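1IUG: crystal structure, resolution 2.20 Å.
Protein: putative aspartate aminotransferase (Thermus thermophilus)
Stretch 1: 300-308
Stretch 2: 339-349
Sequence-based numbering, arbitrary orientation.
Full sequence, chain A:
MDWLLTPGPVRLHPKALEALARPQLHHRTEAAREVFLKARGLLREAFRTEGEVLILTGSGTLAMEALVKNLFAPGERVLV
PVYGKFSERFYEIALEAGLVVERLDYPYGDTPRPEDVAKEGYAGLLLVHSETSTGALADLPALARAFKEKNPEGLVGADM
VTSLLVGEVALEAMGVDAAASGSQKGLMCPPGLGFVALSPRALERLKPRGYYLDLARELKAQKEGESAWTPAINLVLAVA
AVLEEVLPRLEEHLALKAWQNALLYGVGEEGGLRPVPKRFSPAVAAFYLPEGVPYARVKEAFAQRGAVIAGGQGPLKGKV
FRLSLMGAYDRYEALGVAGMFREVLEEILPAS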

# COMPACT_ATOMS: atom_id res chain seq x y z
N GLU A 300 -12.99 -22.51 -18.26
CA GLU A 300 -13.44 -22.04 -19.57
C GLU A 300 -14.95 -22.01 -19.73
O GLU A 300 -15.49 -21.16 -20.45
N ALA A 301 -15.65 -22.91 -19.05
CA ALA A 301 -17.11 -22.96 -19.11
C ALA A 301 -17.69 -21.68 -18.51
O ALA A 301 -18.65 -21.12 -19.04
N PHE A 302 -17.12 -21.23 -17.40
CA PHE A 302 -17.58 -20.00 -16.76
C PHE A 302 -17.14 -18.79 -17.58
O PHE A 302 -17.92 -17.85 -17.76
N ALA A 303 -15.92 -18.84 -18.11
CA ALA A 303 -15.37 -17.75 -18.91
C ALA A 303 -16.23 -17.41 -20.13
O ALA A 303 -16.47 -16.24 -20.41
N GLN A 304 -16.71 -18.43 -20.84
CA GLN A 304 -17.54 -18.20 -22.02
C GLN A 304 -18.90 -17.60 -21.64
O GLN A 304 -19.62 -17.09 -22.50
N ARG A 305 -19.23 -17.63 -20.35
CA ARG A 305 -20.48 -17.07 -19.83
C ARG A 305 -20.19 -15.65 -19.32
O ARG A 305 -21.09 -14.97 -18.83
N GLY A 306 -18.92 -15.25 -19.37
CA GLY A 306 -18.51 -13.93 -18.92
C GLY A 306 -18.19 -13.83 -17.44
O GLY A 306 -18.24 -12.74 -16.86
N ALA A 307 -17.81 -14.94 -16.82
CA ALA A 307 -17.49 -14.95 -15.39
C ALA A 307 -16.06 -15.38 -15.10
O ALA A 307 -15.47 -16.18 -15.83
N VAL A 308 -15.50 -14.83 -14.03
CA VAL A 308 -14.14 -15.15 -13.60
C VAL A 308 -14.23 -15.90 -12.28
O VAL A 308 -14.85 -15.43 -11.32
N GLY A 339 -28.16 -19.74 -11.81
CA GLY A 339 -28.60 -20.27 -13.09
C GLY A 339 -27.40 -20.55 -13.98
O GLY A 339 -27.38 -21.55 -14.70
N MET A 340 -26.41 -19.67 -13.92
CA MET A 340 -25.19 -19.81 -14.71
C MET A 340 -24.44 -21.05 -14.24
O MET A 340 -23.84 -21.77 -15.04
N PHE A 341 -24.45 -21.27 -12.93
CA PHE A 341 -23.78 -22.41 -12.33
C PHE A 341 -24.50 -23.68 -12.80
O PHE A 341 -23.85 -24.66 -13.15
N ARG A 342 -25.83 -23.63 -12.87
CA ARG A 342 -26.63 -24.76 -13.35
C ARG A 342 -26.16 -25.13 -14.76
O ARG A 342 -25.86 -26.28 -15.03
N GLU A 343 -26.11 -24.13 -15.64
CA GLU A 343 -25.69 -24.32 -17.02
C GLU A 343 -24.30 -24.93 -17.18
O GLU A 343 -24.10 -25.80 -18.03
N VAL A 344 -23.35 -24.47 -16.37
CA VAL A 344 -21.99 -24.98 -16.42
C VAL A 344 -21.96 -26.45 -16.00
O VAL A 344 -21.20 -27.25 -16.55
N LEU A 345 -22.82 -26.80 -15.05
CA LEU A 345 -22.93 -28.16 -14.55
C LEU A 345 -23.50 -29.11 -15.62
O LEU A 345 -22.98 -30.21 -15.82
N GLU A 346 -24.52 -28.65 -16.33
CA GLU A 346 -25.15 -29.43 -17.39
C GLU A 346 -24.22 -29.67 -18.58
O GLU A 346 -24.40 -30.62 -19.34
N GLU A 347 -23.23 -28.79 -18.73
CA GLU A 347 -22.27 -28.89 -19.83
C GLU A 347 -21.09 -29.81 -19.51
O GLU A 347 -20.72 -30.65 -20.33
N ILE A 348 -20.50 -29.64 -18.33
CA ILE A 348 -19.34 -30.43 -17.92
C ILE A 348 -19.64 -31.86 -17.49
O ILE A 348 -18.73 -32.68 -17.36
N LEU A 349 -20.92 -32.17 -17.26
CA LEU A 349 -21.31 -33.51 -16.84
C LEU A 349 -22.07 -34.27 -17.92
O LEU A 349 -23.11 -33.83 -18.40

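Packing of the helix end, turn and strand start at 300-308 against the helix 339-348, which together bury 516 Å² (both sides summed). Three residues, Arg305, Phe302 and Met340, cover the most surface. Arg305 points toward the helix with chi1 and chi2 both m and chi3 t, so its chain runs along the helix surface from Met340 toward Glu343 and Glu347. Arg305 CB lies 3.9 Å from Met340 CG, and the guanidinium ends between acidic side chains: Arg305 NH2 donates to Glu347 OE2 at 3.1 Å in a salt bridge, Arg305 NH1 reaches the same OE2 at 3.4 Å in a weak hydrogen bond, and Arg305 NE forms a long salt bridge with Glu343 OE1 at 3.7 Å. Glu347 OE2 sits near the guanidinium plane, as suits a charged hydrogen bond, while Val344 CG2 lies over one face, 4.3 Å from Arg305 CZ. Glu347 is extended (chi1 t, chi2 t), which carries its carboxylate out to the arginine; Glu343, chi1 m, also points toward the first stretch. Phe302 leaves its backbone sideways, but chi1 m (-86°) brings the ring to the helix. Val344, chi1 t, places CG2 over one ring face, 3.8 Å from the Phe302 centroid and 8° off the normal, a CH-pi contact; the same methyl thus serves both the ring and the guanidinium. At the ring edge lie Met340 SD, 3.8 Å from Phe302 CD2, and Phe341 CD1, 3.6 Å from Phe302 CZ; the two phenylalanine rings meet obliquely, planes at 39°. Met340 is extended through chi1 and chi2 (both t), and its SD also touches Ala307 CB at 3.7 Å, linking the ring to the start of the strand. Where the backbones come closest, Ala301 points its small CB at the helix, 3.7 Å from Val344 CG1 and 4.3 Å from Ile348 CG2.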

# COMPACT_ATOMS: atom_id res chain seq x y z
CB GLU A 300 -12.80 -22.87 -20.69
CG GLU A 300 -11.30 -22.64 -20.83
CD GLU A 300 -10.66 -23.54 -21.88
OE1 GLU A 300 -9.96 -24.50 -21.48
OE2 GLU A 300 -10.86 -23.30 -23.09
CB ALA A 301 -17.63 -24.18 -18.38
CB PHE A 302 -17.04 -19.90 -15.33
CG PHE A 302 -17.90 -20.60 -14.31
CD1 PHE A 302 -17.50 -21.82 -13.76
CD2 PHE A 302 -19.11 -20.05 -13.91
CE1 PHE A 302 -18.30 -22.47 -12.82
CE2 PHE A 302 -19.92 -20.69 -12.97
CZ PHE A 302 -19.51 -21.91 -12.43
CB ALA A 303 -13.94 -18.06 -19.35
CB GLN A 304 -17.69 -19.47 -22.88
CG GLN A 304 -18.33 -20.67 -22.19
CD GLN A 304 -18.36 -21.92 -23.08
OE1 GLN A 304 -17.35 -22.61 -23.24
NE2 GLN A 304 -19.53 -22.22 -23.64
CB ARG A 305 -21.02 -17.90 -18.66
CG ARG A 305 -21.16 -19.40 -18.89
CD ARG A 305 -22.10 -19.74 -20.02
NE ARG A 305 -22.65 -21.09 -19.89
CZ ARG A 305 -21.99 -22.21 -20.15
NH1 ARG A 305 -20.72 -22.17 -20.55
NH2 ARG A 305 -22.59 -23.38 -20.03
CB ALA A 307 -18.46 -15.85 -14.64
CB VAL A 308 -13.28 -13.88 -13.39
CG1 VAL A 308 -11.85 -14.27 -13.03
CG2 VAL A 308 -13.29 -13.01 -14.65
CB MET A 340 -24.29 -18.59 -14.53
CG MET A 340 -23.00 -18.64 -15.34
SD MET A 340 -21.76 -17.47 -14.77
CE MET A 340 -22.50 -15.91 -15.27
CB PHE A 341 -23.80 -22.28 -10.79
CG PHE A 341 -22.88 -23.23 -10.08
CD1 PHE A 341 -21.91 -23.96 -10.77
CD2 PHE A 341 -22.98 -23.40 -8.70
CE1 PHE A 341 -21.07 -24.85 -10.11
CE2 PHE A 341 -22.14 -24.30 -8.03
CZ PHE A 341 -21.19 -25.02 -8.73
CB ARG A 342 -28.12 -24.39 -13.45
CG ARG A 342 -28.86 -24.14 -12.16
CD ARG A 342 -28.85 -25.34 -11.23
NE ARG A 342 -30.07 -25.47 -10.42
CZ ARG A 342 -30.65 -24.48 -9.74
NH1 ARG A 342 -30.15 -23.25 -9.73
NH2 ARG A 342 -31.74 -24.75 -9.02
CB GLU A 343 -25.78 -23.01 -17.80
CG GLU A 343 -27.19 -22.44 -17.88
CD GLU A 343 -27.31 -21.25 -18.83
OE1 GLU A 343 -26.29 -20.81 -19.39
OE2 GLU A 343 -28.45 -20.75 -19.00
CB VAL A 344 -21.04 -24.16 -15.51
CG1 VAL A 344 -19.67 -24.82 -15.42
CG2 VAL A 344 -20.90 -22.75 -16.05
CB LEU A 345 -23.80 -28.19 -13.29
CG LEU A 345 -23.09 -28.38 -11.94
CD1 LEU A 345 -21.74 -27.69 -11.91
CD2 LEU A 345 -23.98 -27.88 -10.82
CB GLU A 346 -26.42 -28.74 -17.89
CG GLU A 346 -27.51 -28.57 -16.84
CD GLU A 346 -28.73 -27.81 -17.35
OE1 GLU A 346 -28.63 -27.12 -18.39
OE2 GLU A 346 -29.80 -27.90 -16.71
CB GLU A 347 -21.75 -27.50 -20.22
CG GLU A 347 -20.79 -27.51 -21.41
CD GLU A 347 -20.19 -26.15 -21.71
OE1 GLU A 347 -18.94 -26.03 -21.68
OE2 GLU A 347 -20.95 -25.19 -21.99
CB ILE A 348 -18.53 -29.73 -16.79
CG1 ILE A 348 -19.36 -29.65 -15.51
CG2 ILE A 348 -18.09 -28.34 -17.25
CD1 ILE A 348 -18.59 -29.15 -14.31
CB LEU A 349 -22.15 -33.43 -15.56
CG LEU A 349 -21.51 -32.68 -14.38
CD1 LEU A 349 -22.51 -32.60 -13.23
CD2 LEU A 349 -20.23 -33.37 -13.94